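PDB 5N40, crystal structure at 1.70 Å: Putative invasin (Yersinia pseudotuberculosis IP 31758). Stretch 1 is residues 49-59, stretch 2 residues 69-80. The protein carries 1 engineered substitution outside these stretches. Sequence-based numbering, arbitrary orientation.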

ATOM      1  N   ALA A  49      30.401   0.483  37.397  1.00 16.56           N
ATOM      2  CA  ALA A  49      29.671  -0.121  36.292  1.00 16.96           C
ATOM      3  C   ALA A  49      28.647   0.873  35.772  1.00 15.05           C
ATOM      4  O   ALA A  49      28.073   1.647  36.544  1.00 14.85           O
ATOM      5  CB  ALA A  49      28.973  -1.419  36.715  1.00 20.65           C
ATOM      6  N   PHE A  50      28.432   0.856  34.459  1.00 14.21           N
ATOM      7  CA  PHE A  50      27.422   1.677  33.807  1.00 12.96           C
ATOM      8  C   PHE A  50      26.326   0.791  33.230  1.00 16.66           C
ATOM      9  O   PHE A  50      26.560  -0.366  32.873  1.00 17.67           O
ATOM     10  CB  PHE A  50      28.018   2.515  32.668  1.00 14.28           C
ATOM     11  CG  PHE A  50      29.115   3.469  33.093  1.00 12.84           C
ATOM     12  CD1 PHE A  50      29.112   4.068  34.341  1.00 14.00           C
ATOM     13  CD2 PHE A  50      30.151   3.771  32.220  1.00 15.77           C
ATOM     14  CE1 PHE A  50      30.130   4.944  34.707  1.00 16.02           C
ATOM     15  CE2 PHE A  50      31.165   4.631  32.582  1.00 18.16           C
ATOM     16  CZ  PHE A  50      31.157   5.219  33.824  1.00 14.77           C
ATOM     17  N   THR A  51      25.121   1.345  33.139  1.00 15.45           N
ATOM     18  CA  THR A  51      24.044   0.715  32.389  1.00 14.46           C
ATOM     19  C   THR A  51      23.469   1.732  31.413  1.00 13.39           C
ATOM     20  O   THR A  51      23.568   2.942  31.618  1.00 16.73           O
ATOM     21  CB  THR A  51      22.935   0.176  33.304  1.00 20.20           C
ATOM     22  OG1 THR A  51      22.211   1.266  33.889  1.00 23.05           O
ATOM     23  CG2 THR A  51      23.530  -0.690  34.403  1.00 18.64           C
ATOM     24  N   SER A  52      22.861   1.223  30.343  1.00 14.11           N
ATOM     25  CA  SER A  52      22.209   2.058  29.346  1.00 13.36           C
ATOM     26  C   SER A  52      20.951   1.357  28.853  1.00 16.83           C
ATOM     27  O   SER A  52      20.959   0.142  28.648  1.00 16.65           O
ATOM     28  CB  SER A  52      23.116   2.339  28.153  1.00 14.82           C
ATOM     29  OG  SER A  52      22.457   3.179  27.212  1.00 16.76           O
ATOM     30  N   THR A  53      19.886   2.134  28.629  1.00 15.63           N
ATOM     31  CA  THR A  53      18.629   1.555  28.153  1.00 12.96           C
ATOM     32  C   THR A  53      18.689   1.172  26.679  1.00 17.56           C
ATOM     33  O   THR A  53      17.876   0.354  26.224  1.00 17.75           O
ATOM     34  CB  THR A  53      17.470   2.524  28.388  1.00 16.97           C
ATOM     35  OG1 THR A  53      17.728   3.778  27.741  1.00 18.00           O
ATOM     36  CG2 THR A  53      17.259   2.751  29.883  1.00 17.82           C
ATOM     37  N   LEU A  54      19.636   1.730  25.933  1.00 14.15           N
ATOM     38  CA  LEU A  54      19.824   1.434  24.524  1.00 15.14           C
ATOM     39  C   LEU A  54      21.302   1.202  24.253  1.00 17.97           C
ATOM     40  O   LEU A  54      22.168   1.800  24.896  1.00 16.35           O
ATOM     41  CB  LEU A  54      19.308   2.581  23.637  1.00 11.91           C
ATOM     42  CG  LEU A  54      17.822   2.927  23.708  1.00 13.82           C
ATOM     43  CD1 LEU A  54      17.558   4.217  22.919  1.00 16.14           C
ATOM     44  CD2 LEU A  54      16.974   1.768  23.193  1.00 17.15           C
ATOM     45  N   GLY A  55      21.585   0.333  23.290  1.00 15.06           N
ATOM     46  CA  GLY A  55      22.950   0.060  22.901  1.00 14.93           C
ATOM     47  C   GLY A  55      23.650  -0.860  23.883  1.00 15.54           C
ATOM     48  O   GLY A  55      23.045  -1.452  24.781  1.00 14.00           O
ATOM     49  N   THR A  56      24.963  -0.973  23.697  1.00 15.98           N
ATOM     50  CA  THR A  56      25.798  -1.848  24.508  1.00 13.96           C
ATOM     51  C   THR A  56      27.058  -1.106  24.948  1.00 15.84           C
ATOM     52  O   THR A  56      27.547  -0.215  24.254  1.00 15.22           O
ATOM     53  CB  THR A  56      26.171  -3.125  23.736  1.00 17.38           C
ATOM     54  OG1 THR A  56      26.838  -2.781  22.510  1.00 18.11           O
ATOM     55  CG2 THR A  56      24.915  -3.934  23.423  1.00 15.64           C
ATOM     56  N   LEU A  57      27.568  -1.479  26.121  1.00 16.70           N
ATOM     57  CA  LEU A  57      28.750  -0.867  26.713  1.00 16.37           C
ATOM     58  C   LEU A  57      29.887  -1.879  26.786  1.00 22.12           C
ATOM     59  O   LEU A  57      29.657  -3.077  26.975  1.00 18.85           O
ATOM     60  CB  LEU A  57      28.444  -0.342  28.124  1.00 17.13           C
ATOM     61  CG  LEU A  57      27.473   0.839  28.223  1.00 16.64           C
ATOM     62  CD1 LEU A  57      26.633   0.769  29.506  1.00 16.89           C
ATOM     63  CD2 LEU A  57      28.238   2.138  28.166  1.00 20.12           C
ATOM     64  N   ASP A  58      31.123  -1.397  26.634  1.00 19.81           N
ATOM     65  CA  ASP A  58      32.276  -2.243  26.910  1.00 22.01           C
ATOM     66  C   ASP A  58      32.668  -2.053  28.376  1.00 24.36           C
ATOM     67  O   ASP A  58      31.935  -1.439  29.157  1.00 19.38           O
ATOM     68  CB  ASP A  58      33.411  -1.954  25.926  1.00 21.04           C
ATOM     69  CG  ASP A  58      33.995  -0.568  26.078  1.00 30.79           C
ATOM     70  OD1 ASP A  58      33.471   0.228  26.886  1.00 29.13           O
ATOM     71  OD2 ASP A  58      34.991  -0.277  25.379  1.00 39.01           O
ATOM     72  N   ASN A  59      33.823  -2.591  28.770  1.00 25.12           N
ATOM     73  CA  ASN A  59      34.212  -2.585  30.175  1.00 26.97           C
ATOM     74  C   ASN A  59      34.663  -1.195  30.623  1.00 17.10           C
ATOM     75  O   ASN A  59      35.282  -0.443  29.865  1.00 22.09           O
ATOM     76  CB  ASN A  59      35.331  -3.602  30.425  1.00 25.54           C
ATOM     77  CG  ASN A  59      34.934  -5.022  30.046  1.00 41.54           C
ATOM     78  OD1 ASN A  59      35.694  -5.735  29.388  1.00 52.24           O
ATOM     79  ND2 ASN A  59      33.740  -5.440  30.457  1.00 36.04           N
ATOM     80  N   THR A  69      35.652   5.570  32.562  1.00 15.92           N
ATOM     81  CA  THR A  69      35.074   5.694  31.229  1.00 14.50           C
ATOM     82  C   THR A  69      34.710   4.335  30.647  1.00 15.39           C
ATOM     83  O   THR A  69      35.270   3.301  31.012  1.00 13.85           O
ATOM     84  CB  THR A  69      36.032   6.410  30.275  1.00 18.86           C
ATOM     85  OG1 THR A  69      37.259   5.677  30.177  1.00 18.42           O
ATOM     86  CG2 THR A  69      36.322   7.809  30.790  1.00 20.62           C
ATOM     87  N   ALA A  70      33.751   4.369  29.722  1.00 15.87           N
ATOM     88  CA  ALA A  70      33.399   3.217  28.904  1.00 15.59           C
ATOM     89  C   ALA A  70      32.856   3.729  27.579  1.00 16.94           C
ATOM     90  O   ALA A  70      32.405   4.872  27.471  1.00 15.13           O
ATOM     91  CB  ALA A  70      32.373   2.309  29.589  1.00 17.65           C
ATOM     92  N   THR A  71      32.921   2.876  26.563  1.00 16.93           N
ATOM     93  CA  THR A  71      32.393   3.207  25.245  1.00 18.03           C
ATOM     94  C   THR A  71      31.016   2.570  25.089  1.00 13.83           C
ATOM     95  O   THR A  71      30.867   1.356  25.261  1.00 17.47           O
ATOM     96  CB  THR A  71      33.335   2.732  24.139  1.00 16.23           C
ATOM     97  OG1 THR A  71      34.584   3.427  24.245  1.00 17.09           O
ATOM     98  CG2 THR A  71      32.730   2.986  22.756  1.00 17.70           C
ATOM     99  N   LEU A  72      30.022   3.395  24.776  1.00 14.28           N
ATOM    100  CA  LEU A  72      28.714   2.916  24.368  1.00 16.57           C
ATOM    101  C   LEU A  72      28.678   2.809  22.852  1.00 14.73           C
ATOM    102  O   LEU A  72      29.134   3.710  22.146  1.00 16.54           O
ATOM    103  CB  LEU A  72      27.612   3.866  24.837  1.00 16.35           C
ATOM    104  CG  LEU A  72      26.198   3.436  24.444  1.00 18.48           C
ATOM    105  CD1 LEU A  72      25.535   2.718  25.585  1.00 24.00           C
ATOM    106  CD2 LEU A  72      25.362   4.611  23.999  1.00 24.91           C
ATOM    107  N   THR A  73      28.121   1.708  22.359  1.00 13.53           N
ATOM    108  CA  THR A  73      27.890   1.525  20.935  1.00 13.67           C
ATOM    109  C   THR A  73      26.389   1.470  20.698  1.00 11.85           C
ATOM    110  O   THR A  73      25.675   0.755  21.401  1.00 13.93           O
ATOM    111  CB  THR A  73      28.569   0.249  20.423  1.00 13.94           C
ATOM    112  OG1 THR A  73      29.991   0.364  20.608  1.00 16.39           O
ATOM    113  CG2 THR A  73      28.276   0.026  18.941  1.00 16.62           C
ATOM    114  N   ALA A  74      25.917   2.244  19.724  1.00 15.22           N
ATOM    115  CA  ALA A  74      24.499   2.258  19.411  1.00 14.38           C
ATOM    116  C   ALA A  74      24.015   0.854  19.070  1.00 14.67           C
ATOM    117  O   ALA A  74      24.756   0.026  18.536  1.00 16.11           O
ATOM    118  CB  ALA A  74      24.226   3.197  18.239  1.00 15.62           C
ATOM    119  N   GLY A  75      22.766   0.581  19.412  1.00 11.71           N
ATOM    120  CA  GLY A  75      22.022  -0.509  18.810  1.00 10.82           C
ATOM    121  C   GLY A  75      21.346  -0.047  17.541  1.00 12.53           C
ATOM    122  O   GLY A  75      21.784   0.903  16.883  1.00 12.53           O
ATOM    123  N   THR A  76      20.237  -0.705  17.203  1.00 12.21           N
ATOM    124  CA  THR A  76      19.461  -0.348  16.023  1.00 15.39           C
ATOM    125  C   THR A  76      18.077   0.200  16.367  1.00 16.31           C
ATOM    126  O   THR A  76      17.253   0.386  15.463  1.00 16.26           O
ATOM    127  CB  THR A  76      19.347  -1.562  15.102  1.00 14.75           C
ATOM    128  OG1 THR A  76      18.997  -2.714  15.872  1.00 14.19           O
ATOM    129  CG2 THR A  76      20.677  -1.810  14.409  1.00 16.83           C
ATOM    130  N   LEU A  77      17.816   0.503  17.638  1.00 14.28           N
ATOM    131  CA  LEU A  77      16.556   1.086  18.080  1.00 13.95           C
ATOM    132  C   LEU A  77      16.757   2.559  18.413  1.00 18.11           C
ATOM    133  O   LEU A  77      17.661   2.910  19.175  1.00 16.11           O
ATOM    134  CB  LEU A  77      16.011   0.355  19.309  1.00 15.51           C
ATOM    135  CG  LEU A  77      15.770  -1.143  19.127  1.00 19.63           C
ATOM    136  CD1 LEU A  77      15.345  -1.789  20.442  1.00 21.36           C
ATOM    137  CD2 LEU A  77      14.746  -1.372  18.041  1.00 22.46           C
ATOM    138  N   THR A  78      15.900   3.410  17.852  1.00 14.25           N
ATOM    139  CA  THR A  78      15.909   4.829  18.166  1.00 12.14           C
ATOM    140  C   THR A  78      15.251   5.081  19.517  1.00 17.16           C
ATOM    141  O   THR A  78      14.403   4.308  19.978  1.00 19.02           O
ATOM    142  CB  THR A  78      15.170   5.606  17.083  1.00 15.48           C
ATOM    143  OG1 THR A  78      13.853   5.062  16.942  1.00 14.90           O
ATOM    144  CG2 THR A  78      15.897   5.484  15.760  1.00 13.87           C
ATOM    145  N   GLY A  79      15.644   6.174  20.144  1.00 15.80           N
ATOM    146  CA  GLY A  79      15.063   6.588  21.404  1.00 18.65           C
ATOM    147  C   GLY A  79      16.046   7.442  22.174  1.00 18.58           C
ATOM    148  O   GLY A  79      16.944   8.043  21.597  1.00 18.58           O
ATOM    149  N   THR A  80      15.856   7.478  23.489  1.00 19.16           N
ATOM    150  CA  THR A  80      16.774   8.157  24.395  1.00 18.78           C
ATOM    151  C   THR A  80      17.433   7.117  25.291  1.00 18.42           C
ATOM    152  O   THR A  80      16.746   6.405  26.031  1.00 21.97           O
ATOM    153  CB  THR A  80      16.045   9.205  25.232  1.00 27.27           C
ATOM    154  OG1 THR A  80      15.368  10.124  24.361  1.00 28.56           O
ATOM    155  CG2 THR A  80      17.041   9.966  26.115  1.00 25.05           C
TER
HETATM  156  O   HOH W   1      15.210   3.932  26.605  1.00 25.90           O
HETATM  157  O   HOH W   2      36.562   1.605  25.281  1.00 33.98           O
HETATM  158  O   HOH W   3      37.064   1.338  29.135  1.00 28.24           O

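The contact is built on a very short antiparallel ladder. Thr-56 and Thr-73 form its hydrogen-bonded pair: Thr-56 N donates to Thr-73 O at 3.0 Å, and Thr-73 N returns the favour to Thr-56 O at 2.8 Å, both nearly straight. One residue on, Leu-57 and Leu-72 make the non-hydrogen-bonded pair, their CA atoms 4.5 Å apart. Here CA-H groups approach the carbonyls, Leu-57 CA lying 3.4 Å from Thr-71 O and Leu-72 CA 3.3 Å from Thr-56 O.

Beyond this pair a side chain takes over one half of the next rung. Asp-58 N still donates to Thr-71 O (3.1 Å), but Thr-71 N is answered by the carboxylate, Asp-58 OD1, at 2.7 Å. The other carboxylate oxygen is served by a water that donates to Asp-58 OD2 (2.5 Å) and also bonds Thr-71 OG1 (2.9 Å). Farther along, a second water donates to Asn-59 O (2.6 Å) and Thr-69 O (3.3 Å), joining two carbonyls that cannot bond each other. At the far end of the contact, a third gives a proton to Thr-80 O (3.0 Å) and bonds Thr-53 OG1 (2.8 Å).

The apolar chemistry gathers around Leu-72, whose CD1 packs 3.8 Å from Leu-57 CG, and Ala-70, whose CB meets the edge of the Phe-50 ring at CD2, 3.7 Å away. Leu-54 reaches the later loop and strand, its CD1 3.6 Å from Gly-79 C and its CD2 4.2 Å from Leu-77 CB. Within its own stretch, Ser-52 OG donates to Leu-54 O (2.7 Å), satisfying a carbonyl that lies beside Leu-72 CD1.

Glycine at 55 suits both its positive phi and its neighbour: Gly-55 CA sits 3.2 Å from Thr-73 O, and a CB would clash with that oxygen.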